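Local coordinates for protein PAN2-PAN3 deadenylation complex catalytic subunit pan2 (Neurospora crassa, PDB 4CZX) that probably acts as the catalytic subunit of the PAN deadenylation complex, which shortens mRNA poly(A) tails, and is present here as its N-terminal WD40 domain, at residues F158-R163 with D197-N202; H252-T257 with S296-G301; L256-V261 with I268-L273. All blocks are in the same frame, centred on the assembly; numbering follows the deposited sequence.

Contact 1 (F158-R163 with D197-N202); sequences FLKMSR and DLDTSN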
ATOM      1  N   PHE A 158      25.114  30.709  -1.444  1.00 26.12           N
ATOM      2  CA  PHE A 158      26.201  29.987  -0.766  1.00 28.42           C
ATOM      3  C   PHE A 158      26.575  30.687   0.526  1.00 29.69           C
ATOM      4  O   PHE A 158      26.538  31.924   0.608  1.00 24.71           O
ATOM      5  CB  PHE A 158      27.483  29.900  -1.613  1.00 25.62           C
ATOM      6  CG  PHE A 158      27.338  29.129  -2.885  1.00 28.12           C
ATOM      7  CD1 PHE A 158      26.966  29.772  -4.051  1.00 26.37           C
ATOM      8  CD2 PHE A 158      27.618  27.777  -2.930  1.00 33.37           C
ATOM      9  CE1 PHE A 158      26.833  29.069  -5.235  1.00 28.62           C
ATOM     10  CE2 PHE A 158      27.491  27.074  -4.115  1.00 27.99           C
ATOM     11  CZ  PHE A 158      27.108  27.721  -5.267  1.00 31.11           C
ATOM     12  N   LEU A 159      26.977  29.881   1.505  1.00 26.15           N
ATOM     13  CA  LEU A 159      27.551  30.346   2.766  1.00 30.81           C
ATOM     14  C   LEU A 159      28.703  29.425   3.127  1.00 30.75           C
ATOM     15  O   LEU A 159      28.566  28.211   3.024  1.00 27.43           O
ATOM     16  CB  LEU A 159      26.508  30.332   3.893  1.00 26.34           C
ATOM     17  CG  LEU A 159      25.291  31.256   3.782  1.00 27.74           C
ATOM     18  CD1 LEU A 159      24.263  30.908   4.859  1.00 27.55           C
ATOM     19  CD2 LEU A 159      25.738  32.697   3.943  1.00 28.27           C
ATOM     20  N   LYS A 160      29.841  29.983   3.532  1.00 28.61           N
ATOM     21  CA  LYS A 160      30.892  29.147   4.109  1.00 27.24           C
ATOM     22  C   LYS A 160      31.748  29.935   5.086  1.00 32.44           C
ATOM     23  O   LYS A 160      32.178  31.060   4.805  1.00 30.02           O
ATOM     24  CB  LYS A 160      31.770  28.514   3.016  1.00 29.18           C
ATOM     25  CG  LYS A 160      32.927  27.672   3.586  1.00 30.31           C
ATOM     26  CD  LYS A 160      33.472  26.660   2.580  1.00 33.90           C
ATOM     27  CE  LYS A 160      34.727  25.949   3.112  1.00 42.96           C
ATOM     28  NZ  LYS A 160      35.203  24.888   2.168  1.00 44.37           N
ATOM     29  N   MET A 161      31.980  29.323   6.243  1.00 27.53           N
ATOM     30  CA  MET A 161      32.796  29.893   7.293  1.00 25.98           C
ATOM     31  C   MET A 161      34.263  29.537   7.118  1.00 29.70           C
ATOM     32  O   MET A 161      34.606  28.368   6.983  1.00 29.44           O
ATOM     33  CB  MET A 161      32.296  29.392   8.656  1.00 27.62           C
ATOM     34  CG  MET A 161      33.137  29.830   9.830  1.00 25.30           C
ATOM     35  SD  MET A 161      33.201  31.618  10.060  1.00 32.56           S
ATOM     36  CE  MET A 161      34.296  31.694  11.490  1.00 39.22           C
ATOM     37  N   SER A 162      35.118  30.550   7.090  1.00 30.49           N
ATOM     38  CA  SER A 162      36.557  30.336   7.193  1.00 32.44           C
ATOM     39  C   SER A 162      37.062  31.255   8.283  1.00 34.59           C
ATOM     40  O   SER A 162      36.945  30.941   9.468  1.00 35.87           O
ATOM     41  CB  SER A 162      37.274  30.604   5.865  1.00 37.41           C
ATOM     42  OG  SER A 162      36.893  31.853   5.298  1.00 35.42           O
ATOM     43  N   ARG A 163      37.617  32.392   7.876  1.00 35.19           N
ATOM     44  CA  ARG A 163      37.973  33.466   8.800  1.00 40.32           C
ATOM     45  C   ARG A 163      36.708  34.255   9.142  1.00 38.81           C
ATOM     46  O   ARG A 163      36.524  34.714  10.268  1.00 37.59           O
ATOM     47  CB  ARG A 163      39.036  34.381   8.180  1.00 38.71           C
ATOM     48  CG  ARG A 163      39.591  35.421   9.142  1.00 39.66           C
ATOM     49  CD  ARG A 163      40.558  36.394   8.456  1.00 48.91           C
ATOM     50  NE  ARG A 163      41.678  35.726   7.797  1.00 47.47           N
ATOM     51  CZ  ARG A 163      42.923  35.710   8.262  1.00 57.04           C
ATOM     52  NH1 ARG A 163      43.216  36.324   9.403  1.00 55.06           N
ATOM     53  NH2 ARG A 163      43.877  35.079   7.587  1.00 59.07           N
ATOM     54  N   ASP A 197      29.675  28.927  -7.927  1.00 26.16           N
ATOM     55  CA  ASP A 197      30.456  28.218  -6.919  1.00 27.11           C
ATOM     56  C   ASP A 197      31.258  29.198  -6.072  1.00 23.57           C
ATOM     57  O   ASP A 197      31.715  30.239  -6.556  1.00 27.39           O
ATOM     58  CB  ASP A 197      31.405  27.205  -7.576  1.00 25.18           C
ATOM     59  CG  ASP A 197      31.797  26.057  -6.625  1.00 35.09           C
ATOM     60  OD1 ASP A 197      31.411  26.100  -5.439  1.00 32.79           O
ATOM     61  OD2 ASP A 197      32.473  25.105  -7.074  1.00 31.14           O
ATOM     62  N   LEU A 198      31.447  28.843  -4.806  1.00 24.76           N
ATOM     63  CA  LEU A 198      32.263  29.622  -3.888  1.00 26.10           C
ATOM     64  C   LEU A 198      33.027  28.667  -2.977  1.00 26.86           C
ATOM     65  O   LEU A 198      32.458  27.703  -2.472  1.00 25.99           O
ATOM     66  CB  LEU A 198      31.396  30.586  -3.055  1.00 27.53           C
ATOM     67  CG  LEU A 198      32.164  31.448  -2.027  1.00 31.40           C
ATOM     68  CD1 LEU A 198      31.513  32.814  -1.822  1.00 28.36           C
ATOM     69  CD2 LEU A 198      32.331  30.755  -0.670  1.00 31.90           C
ATOM     70  N   ASP A 199      34.312  28.936  -2.776  1.00 27.75           N
ATOM     71  CA  ASP A 199      35.062  28.264  -1.718  1.00 29.88           C
ATOM     72  C   ASP A 199      35.910  29.300  -1.012  1.00 30.54           C
ATOM     73  O   ASP A 199      36.139  30.392  -1.538  1.00 30.62           O
ATOM     74  CB  ASP A 199      35.933  27.124  -2.263  1.00 26.12           C
ATOM     75  CG  ASP A 199      36.328  26.124  -1.171  1.00 33.78           C
ATOM     76  OD1 ASP A 199      35.707  26.171  -0.089  1.00 28.29           O
ATOM     77  OD2 ASP A 199      37.243  25.308  -1.394  1.00 29.62           O
ATOM     78  N   THR A 200      36.381  28.966   0.185  1.00 28.97           N
ATOM     79  CA  THR A 200      37.194  29.900   0.932  1.00 25.88           C
ATOM     80  C   THR A 200      38.091  29.154   1.912  1.00 27.99           C
ATOM     81  O   THR A 200      37.709  28.114   2.437  1.00 33.35           O
ATOM     82  CB  THR A 200      36.308  30.946   1.680  1.00 29.93           C
ATOM     83  OG1 THR A 200      37.129  31.759   2.522  1.00 35.71           O
ATOM     84  CG2 THR A 200      35.239  30.264   2.536  1.00 31.66           C
ATOM     85  N   SER A 201      39.296  29.688   2.091  1.00 34.36           N
ATOM     86  CA  SER A 201      40.228  29.284   3.136  1.00 35.11           C
ATOM     87  C   SER A 201      40.326  30.458   4.092  1.00 35.41           C
ATOM     88  O   SER A 201      39.668  31.476   3.874  1.00 36.69           O
ATOM     89  CB  SER A 201      41.595  28.940   2.551  1.00 37.66           C
ATOM     90  OG  SER A 201      42.193  30.084   1.951  1.00 38.12           O
ATOM     91  N   ASN A 202      41.150  30.357   5.131  1.00 36.85           N
ATOM     92  CA  ASN A 202      41.266  31.476   6.056  1.00 33.28           C
ATOM     93  C   ASN A 202      41.864  32.703   5.360  1.00 32.74           C
ATOM     94  O   ASN A 202      41.684  33.824   5.829  1.00 45.15           O
ATOM     95  CB  ASN A 202      42.106  31.099   7.302  1.00 35.25           C
ATOM     96  CG  ASN A 202      41.383  30.117   8.224  1.00 51.03           C
ATOM     97  OD1 ASN A 202      40.146  30.068   8.264  1.00 56.01           O
ATOM     98  ND2 ASN A 202      42.152  29.324   8.966  1.00 52.87           N
TER
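The first, innermost strands of two successive blades of the WD40 beta-propeller face each other here, Phe-158 to Met-161 against Asp-197 to Thr-200. They run almost parallel (7° between segment axes) with axes 7.4 Å apart, so side chains rather than backbone bonds bridge the gap. Phe-158 lays one ring face over the Asp-197–Leu-198 peptide: Leu-198 N sits over the ring centre of Phe-158, 4.3 Å above its plane, while Phe-158 CZ comes within 3.8 Å of Asp-197 CA. Lys-160 starts with CG anti to its backbone N (chi1 178°) and stays extended. Its CG slides past Thr-200 CG2 at 3.6 Å, and Lys-160 NZ ends 2.6 Å from Asp-199 OD1 in a salt bridge that uses the syn lone pair of that oxygen. Because Asp-199 OD2 also accepts from Met-251 N, the carboxylate is gripped at both oxygens. Ser-162 OG lies 2.8 Å from Thr-200 OG1 and 3.1 Å from Ser-201 O, and its single proton can serve just one of them; Thr-200 OG1 is also bonded to Phe-204 O. Beyond the strands, Arg-163 bends at chi3 and brings NE to 2.7 Å from the carbonyl O of Asn-202 in a somewhat bent bond (152° at the hydrogen), the oxygen lying close to the guanidinium plane; NH2 adds a weaker bond to that oxygen and a salt bridge to Asp-203. Strand 165-169 flanks the first strand and strand 204-210 the second, each within its own blade, while Asp-197 reaches Arg-250 and Asp-199 meets Met-251 on strand 248-251, the inner strand of the next blade.

Contact 2 (H252-T257 with S296-G301); sequences HPRMLT and SRTGEG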
ATOM      1  N   HIS A 252      42.727  24.062  -2.382  1.00 33.12           N
ATOM      2  CA  HIS A 252      43.453  22.853  -2.042  1.00 37.99           C
ATOM      3  C   HIS A 252      43.726  22.868  -0.540  1.00 31.71           C
ATOM      4  O   HIS A 252      44.289  23.835  -0.029  1.00 39.59           O
ATOM      5  CB  HIS A 252      44.752  22.765  -2.842  1.00 37.05           C
ATOM      6  CG  HIS A 252      45.313  21.382  -2.932  1.00 46.45           C
ATOM      7  ND1 HIS A 252      45.852  20.725  -1.846  1.00 46.74           N
ATOM      8  CD2 HIS A 252      45.422  20.532  -3.980  1.00 49.62           C
ATOM      9  CE1 HIS A 252      46.261  19.526  -2.220  1.00 50.31           C
ATOM     10  NE2 HIS A 252      46.014  19.384  -3.511  1.00 50.57           N
ATOM     11  N   PRO A 253      43.312  21.807   0.171  1.00 34.19           N
ATOM     12  CA  PRO A 253      43.410  21.772   1.638  1.00 33.86           C
ATOM     13  C   PRO A 253      44.843  21.648   2.153  1.00 42.89           C
ATOM     14  O   PRO A 253      45.088  21.929   3.334  1.00 42.04           O
ATOM     15  CB  PRO A 253      42.585  20.532   2.015  1.00 37.11           C
ATOM     16  CG  PRO A 253      42.671  19.659   0.825  1.00 40.24           C
ATOM     17  CD  PRO A 253      42.694  20.584  -0.369  1.00 37.08           C
ATOM     18  N   ARG A 254      45.782  21.246   1.300  1.00 42.73           N
ATOM     19  CA  ARG A 254      47.165  21.097   1.753  1.00 44.78           C
ATOM     20  C   ARG A 254      48.084  22.134   1.127  1.00 45.37           C
ATOM     21  O   ARG A 254      48.923  22.712   1.812  1.00 50.82           O
ATOM     22  CB  ARG A 254      47.671  19.683   1.473  1.00 49.20           C
ATOM     23  CG  ARG A 254      47.230  18.691   2.544  1.00 54.36           C
ATOM     24  CD  ARG A 254      47.700  17.275   2.268  1.00 61.17           C
ATOM     25  NE  ARG A 254      47.192  16.348   3.277  1.00 65.01           N
ATOM     26  CZ  ARG A 254      47.259  15.023   3.180  1.00 69.26           C
ATOM     27  NH1 ARG A 254      47.809  14.460   2.111  1.00 71.35           N
ATOM     28  NH2 ARG A 254      46.771  14.259   4.151  1.00 67.72           N
ATOM     29  N   MET A 255      47.928  22.374  -0.171  1.00 43.69           N
ATOM     30  CA  MET A 255      48.632  23.471  -0.826  1.00 46.35           C
ATOM     31  C   MET A 255      47.816  24.745  -0.632  1.00 50.83           C
ATOM     32  O   MET A 255      46.877  25.014  -1.397  1.00 44.16           O
ATOM     33  CB  MET A 255      48.837  23.175  -2.307  1.00 49.37           C
ATOM     34  CG  MET A 255      49.651  21.932  -2.589  1.00 55.18           C
ATOM     35  SD  MET A 255      49.599  21.520  -4.337  1.00 81.80           S
ATOM     36  CE  MET A 255      51.249  20.898  -4.595  1.00 62.63           C
ATOM     37  N   LEU A 256      48.176  25.527   0.383  1.00 46.69           N
ATOM     38  CA  LEU A 256      47.279  26.553   0.922  1.00 52.60           C
ATOM     39  C   LEU A 256      46.986  27.757   0.023  1.00 52.48           C
ATOM     40  O   LEU A 256      45.981  28.438   0.219  1.00 60.60           O
ATOM     41  CB  LEU A 256      47.827  27.068   2.250  1.00 50.04           C
ATOM     42  CG  LEU A 256      47.755  26.043   3.382  1.00 58.70           C
ATOM     43  CD1 LEU A 256      48.274  26.640   4.683  1.00 62.72           C
ATOM     44  CD2 LEU A 256      46.338  25.543   3.540  1.00 53.56           C
ATOM     45  N   THR A 257      47.851  28.034  -0.943  1.00 50.36           N
ATOM     46  CA  THR A 257      47.622  29.157  -1.848  1.00 49.75           C
ATOM     47  C   THR A 257      47.195  28.685  -3.233  1.00 45.29           C
ATOM     48  O   THR A 257      47.289  29.423  -4.213  1.00 48.16           O
ATOM     49  CB  THR A 257      48.875  30.013  -1.987  1.00 52.81           C
ATOM     50  OG1 THR A 257      49.909  29.229  -2.593  1.00 49.56           O
ATOM     51  CG2 THR A 257      49.326  30.498  -0.624  1.00 54.67           C
ATOM     52  N   SER A 296      38.494  16.179  -1.414  1.00 29.75           N
ATOM     53  CA  SER A 296      38.531  15.594  -0.063  1.00 31.18           C
ATOM     54  C   SER A 296      39.420  16.394   0.890  1.00 32.69           C
ATOM     55  O   SER A 296      40.223  17.218   0.450  1.00 32.59           O
ATOM     56  CB  SER A 296      39.020  14.150  -0.127  1.00 33.38           C
ATOM     57  OG  SER A 296      40.407  14.084  -0.429  1.00 38.85           O
ATOM     58  N   ARG A 297      39.304  16.125   2.192  1.00 32.28           N
ATOM     59  CA  ARG A 297      40.078  16.864   3.200  1.00 32.20           C
ATOM     60  C   ARG A 297      41.584  16.727   3.015  1.00 38.18           C
ATOM     61  O   ARG A 297      42.341  17.647   3.339  1.00 38.47           O
ATOM     62  CB  ARG A 297      39.705  16.404   4.614  1.00 35.72           C
ATOM     63  CG  ARG A 297      38.271  16.718   5.041  1.00 43.97           C
ATOM     64  CD  ARG A 297      37.976  18.211   4.990  1.00 55.15           C
ATOM     65  NE  ARG A 297      36.608  18.529   5.408  1.00 60.45           N
ATOM     66  CZ  ARG A 297      35.515  18.271   4.687  1.00 59.21           C
ATOM     67  NH1 ARG A 297      35.614  17.662   3.509  1.00 48.35           N
ATOM     68  NH2 ARG A 297      34.315  18.607   5.151  1.00 57.88           N
ATOM     69  N   THR A 298      42.024  15.579   2.507  1.00 39.31           N
ATOM     70  CA  THR A 298      43.449  15.350   2.277  1.00 41.75           C
ATOM     71  C   THR A 298      43.931  15.969   0.969  1.00 35.58           C
ATOM     72  O   THR A 298      45.136  16.103   0.744  1.00 41.33           O
ATOM     73  CB  THR A 298      43.775  13.858   2.234  1.00 43.82           C
ATOM     74  OG1 THR A 298      43.020  13.247   1.177  1.00 40.22           O
ATOM     75  CG2 THR A 298      43.439  13.193   3.567  1.00 38.63           C
ATOM     76  N   GLY A 299      42.987  16.316   0.097  1.00 36.44           N
ATOM     77  CA  GLY A 299      43.311  16.846  -1.217  1.00 36.52           C
ATOM     78  C   GLY A 299      43.504  15.755  -2.254  1.00 44.51           C
ATOM     79  O   GLY A 299      43.641  16.039  -3.447  1.00 44.07           O
ATOM     80  N   GLU A 300      43.488  14.500  -1.803  1.00 40.75           N
ATOM     81  CA  GLU A 300      43.853  13.376  -2.660  1.00 40.82           C
ATOM     82  C   GLU A 300      42.703  12.886  -3.547  1.00 36.75           C
ATOM     83  O   GLU A 300      42.940  12.329  -4.620  1.00 42.67           O
ATOM     84  CB  GLU A 300      44.390  12.228  -1.804  1.00 47.47           C
ATOM     85  CG  GLU A 300      45.683  12.593  -1.081  1.00 52.06           C
ATOM     86  CD  GLU A 300      46.210  11.479  -0.199  1.00 65.40           C
ATOM     87  OE1 GLU A 300      45.671  10.353  -0.264  1.00 65.93           O
ATOM     88  OE2 GLU A 300      47.173  11.731   0.562  1.00 73.07           O
ATOM     89  N   GLY A 301      41.469  13.099  -3.103  1.00 34.79           N
ATOM     90  CA  GLY A 301      40.308  12.730  -3.899  1.00 34.58           C
ATOM     91  C   GLY A 301      39.608  13.913  -4.543  1.00 35.84           C
ATOM     92  O   GLY A 301      39.313  14.905  -3.874  1.00 35.55           O
TER
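With CG anti to its carbonyl carbon (chi1 -82°) and the chain extended from there to NE, Arg-254 runs beside Thr-298, and its guanidinium comes to lie with one face over the Thr-298 carbonyl oxygen. That oxygen is 3.0 Å above the plane, offset toward the rim, and also touches Arg-254 CD at 3.2 Å; no hydrogen bond forms. Glu-300, likewise extended beyond CG, brings OE2 to 3.2 Å from Arg-254 NH1. This salt bridge is oblique: NH1 approaches OE2 on the anti side and tilted out of the carboxylate plane, and the carboxylate and guanidinium planes are 76° apart. Glu-300 OE1 accepts from Gln-321 N. In the propeller these are equivalent loops of adjacent blades, each following an innermost strand, 248-251 and 290-295. Ser-296 to Gly-299 forms a type I turn, and Thr-298 OG1 accepts from Glu-300 N in an ST turn while also bonding Gln-321 O. Pro-253 presses against the turn with CB 3.2 Å from Arg-297 O and CG 3.4 Å from Gly-299 N. Gly-299 has a positive phi (88°), and any CB there would collide with CE1 of His-252, whose ring is held by ND1 accepting from Arg-254 N.

Contact 3 (L256-V261 with I268-L273); sequences LTTAIV and IHVTDL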
ATOM      1  N   LEU A 256      48.176  25.527   0.383  1.00 46.69           N
ATOM      2  CA  LEU A 256      47.279  26.553   0.922  1.00 52.60           C
ATOM      3  C   LEU A 256      46.986  27.757   0.023  1.00 52.48           C
ATOM      4  O   LEU A 256      45.981  28.438   0.219  1.00 60.60           O
ATOM      5  CB  LEU A 256      47.827  27.068   2.250  1.00 50.04           C
ATOM      6  CG  LEU A 256      47.755  26.043   3.382  1.00 58.70           C
ATOM      7  CD1 LEU A 256      48.274  26.640   4.683  1.00 62.72           C
ATOM      8  CD2 LEU A 256      46.338  25.543   3.540  1.00 53.56           C
ATOM      9  N   THR A 257      47.851  28.034  -0.943  1.00 50.36           N
ATOM     10  CA  THR A 257      47.622  29.157  -1.848  1.00 49.75           C
ATOM     11  C   THR A 257      47.195  28.685  -3.233  1.00 45.29           C
ATOM     12  O   THR A 257      47.289  29.423  -4.213  1.00 48.16           O
ATOM     13  CB  THR A 257      48.875  30.013  -1.987  1.00 52.81           C
ATOM     14  OG1 THR A 257      49.909  29.229  -2.593  1.00 49.56           O
ATOM     15  CG2 THR A 257      49.326  30.498  -0.624  1.00 54.67           C
ATOM     16  N   THR A 258      46.738  27.446  -3.303  1.00 39.31           N
ATOM     17  CA  THR A 258      46.424  26.816  -4.577  1.00 41.50           C
ATOM     18  C   THR A 258      44.920  26.569  -4.711  1.00 35.73           C
ATOM     19  O   THR A 258      44.257  26.188  -3.745  1.00 36.54           O
ATOM     20  CB  THR A 258      47.211  25.494  -4.729  1.00 44.31           C
ATOM     21  OG1 THR A 258      48.612  25.787  -4.809  1.00 46.50           O
ATOM     22  CG2 THR A 258      46.802  24.752  -5.974  1.00 43.18           C
ATOM     23  N   ALA A 259      44.392  26.823  -5.910  1.00 35.15           N
ATOM     24  CA  ALA A 259      43.000  26.549  -6.228  1.00 36.32           C
ATOM     25  C   ALA A 259      42.896  25.433  -7.263  1.00 34.18           C
ATOM     26  O   ALA A 259      43.781  25.260  -8.107  1.00 38.04           O
ATOM     27  CB  ALA A 259      42.306  27.807  -6.742  1.00 35.57           C
ATOM     28  N   ILE A 260      41.806  24.682  -7.182  1.00 31.92           N
ATOM     29  CA  ILE A 260      41.513  23.624  -8.130  1.00 31.22           C
ATOM     30  C   ILE A 260      40.311  24.060  -8.953  1.00 30.11           C
ATOM     31  O   ILE A 260      39.228  24.196  -8.416  1.00 31.81           O
ATOM     32  CB  ILE A 260      41.206  22.301  -7.421  1.00 33.66           C
ATOM     33  CG1 ILE A 260      42.373  21.922  -6.500  1.00 36.34           C
ATOM     34  CG2 ILE A 260      40.952  21.210  -8.435  1.00 32.24           C
ATOM     35  CD1 ILE A 260      42.015  20.820  -5.495  1.00 42.79           C
ATOM     36  N   VAL A 261      40.521  24.289 -10.247  1.00 31.80           N
ATOM     37  CA  VAL A 261      39.508  24.908 -11.101  1.00 30.11           C
ATOM     38  C   VAL A 261      39.014  23.960 -12.183  1.00 27.19           C
ATOM     39  O   VAL A 261      39.816  23.308 -12.858  1.00 34.91           O
ATOM     40  CB  VAL A 261      40.064  26.175 -11.773  1.00 33.74           C
ATOM     41  CG1 VAL A 261      38.943  26.922 -12.492  1.00 36.28           C
ATOM     42  CG2 VAL A 261      40.738  27.053 -10.735  1.00 36.08           C
ATOM     43  N   ILE A 268      40.511  20.282 -15.718  1.00 40.35           N
ATOM     44  CA  ILE A 268      40.874  20.777 -14.397  1.00 36.61           C
ATOM     45  C   ILE A 268      42.258  21.430 -14.398  1.00 41.13           C
ATOM     46  O   ILE A 268      43.209  20.882 -14.959  1.00 41.82           O
ATOM     47  CB  ILE A 268      40.860  19.640 -13.358  1.00 38.18           C
ATOM     48  CG1 ILE A 268      39.451  19.054 -13.224  1.00 39.06           C
ATOM     49  CG2 ILE A 268      41.356  20.129 -12.009  1.00 36.98           C
ATOM     50  CD1 ILE A 268      39.379  17.893 -12.268  1.00 36.90           C
ATOM     51  N   HIS A 269      42.355  22.612 -13.794  1.00 37.41           N
ATOM     52  CA  HIS A 269      43.647  23.248 -13.549  1.00 38.19           C
ATOM     53  C   HIS A 269      43.908  23.308 -12.055  1.00 43.34           C
ATOM     54  O   HIS A 269      43.034  23.715 -11.289  1.00 37.93           O
ATOM     55  CB  HIS A 269      43.707  24.663 -14.123  1.00 42.96           C
ATOM     56  CG  HIS A 269      43.647  24.720 -15.619  1.00 46.58           C
ATOM     57  ND1 HIS A 269      43.962  25.861 -16.326  1.00 46.37           N
ATOM     58  CD2 HIS A 269      43.304  23.790 -16.539  1.00 47.44           C
ATOM     59  CE1 HIS A 269      43.822  25.628 -17.618  1.00 50.16           C
ATOM     60  NE2 HIS A 269      43.419  24.379 -17.775  1.00 47.26           N
ATOM     61  N   VAL A 270      45.107  22.903 -11.647  1.00 40.07           N
ATOM     62  CA  VAL A 270      45.536  23.072 -10.267  1.00 38.24           C
ATOM     63  C   VAL A 270      46.502  24.240 -10.294  1.00 38.04           C
ATOM     64  O   VAL A 270      47.599  24.129 -10.843  1.00 41.28           O
ATOM     65  CB  VAL A 270      46.191  21.806  -9.693  1.00 42.13           C
ATOM     66  CG1 VAL A 270      46.596  22.030  -8.246  1.00 39.06           C
ATOM     67  CG2 VAL A 270      45.231  20.630  -9.785  1.00 46.23           C
ATOM     68  N   THR A 271      46.078  25.372  -9.745  1.00 40.51           N
ATOM     69  CA  THR A 271      46.776  26.631  -9.985  1.00 40.45           C
ATOM     70  C   THR A 271      47.099  27.398  -8.719  1.00 41.27           C
ATOM     71  O   THR A 271      46.221  27.643  -7.888  1.00 41.50           O
ATOM     72  CB  THR A 271      45.946  27.562 -10.888  1.00 46.99           C
ATOM     73  OG1 THR A 271      45.564  26.861 -12.077  1.00 57.17           O
ATOM     74  CG2 THR A 271      46.746  28.807 -11.261  1.00 47.15           C
ATOM     75  N   ASP A 272      48.359  27.793  -8.577  1.00 46.49           N
ATOM     76  CA  ASP A 272      48.730  28.639  -7.458  1.00 49.01           C
ATOM     77  C   ASP A 272      48.161  30.031  -7.663  1.00 48.43           C
ATOM     78  O   ASP A 272      48.408  30.664  -8.686  1.00 52.26           O
ATOM     79  CB  ASP A 272      50.243  28.718  -7.284  1.00 56.66           C
ATOM     80  CG  ASP A 272      50.630  29.636  -6.150  1.00 65.18           C
ATOM     81  OD1 ASP A 272      50.669  30.861  -6.381  1.00 73.98           O
ATOM     82  OD2 ASP A 272      50.876  29.144  -5.030  1.00 69.43           O
ATOM     83  N   LEU A 273      47.408  30.502  -6.673  1.00 42.83           N
ATOM     84  CA  LEU A 273      46.752  31.800  -6.749  1.00 39.57           C
ATOM     85  C   LEU A 273      47.745  32.947  -6.887  1.00 50.01           C
ATOM     86  O   LEU A 273      47.470  33.931  -7.571  1.00 59.53           O
ATOM     87  CB  LEU A 273      45.889  32.033  -5.511  1.00 35.66           C
ATOM     88  CG  LEU A 273      44.675  31.102  -5.390  1.00 33.89           C
ATOM     89  CD1 LEU A 273      43.774  31.533  -4.241  1.00 43.06           C
ATOM     90  CD2 LEU A 273      43.906  31.087  -6.696  1.00 36.74           C
TER
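Thr-257 meets Asp-272 where this antiparallel hairpin leaves its regular ladder: OG1 donates to Asp-272 OD2 at 2.6 Å, from above the carboxylate plane, and the Thr-257 carbonyl O receives Leu-273 N at 2.7 Å. Asp-272 OD1 accepts from Asn-275 N, so an alanine here would probably leave the Thr-257 hydroxyl and the Asn-275 amide without their acceptor and let the turn after the strand move more freely. Thr-258 forms a non-hydrogen-bonded pair with Asp-272; its CG2, anti to the backbone N, touches Val-270 CG1 at 3.6 Å. Ala-259 is in a hydrogen-bonded pair with Thr-271, with bonds in both directions, and its CB packs 3.6 Å from Leu-273 CD2. Ile-260 pairs with Val-270 on the face that also carries Thr-258 and sets its CG2 beside Ile-268 CG2 (3.8 Å), the two side chains pointing the same way. Val-261 and His-269 close a second hydrogen-bonded pair, with Val-261 N 2.8 Å from His-269 O. The two strands form the middle of their propeller blade, between inner strand 248-251 and strand 279-283, while Ile-260 packs on Phe-293 and Val-295 of strand 290-295, the inner strand of the following blade.

How the contacts relate
The three contacts follow the propeller around its axis through four consecutive blades. Contact 1 comes first along the chain and joins the inner strands of the blades 156-189 and 194-241. Contacts 2 and 3 then start from the same stretch: contact 3 stays within the blade 248-283 and closes before the second segment of contact 2, which ties that blade's inner loop to the one after strand 290-295. The centre of contact 1 is about 15 Å from those of the other two. Contacts 2 and 3 have centres about 10 Å apart, share Leu-256 and Thr-257, and touch where His-252 packs on Ile-260. Contacts 1 and 2 thus join neighbouring blades, while contact 3 builds the sheet of one of them, as expected of a WD40 propeller.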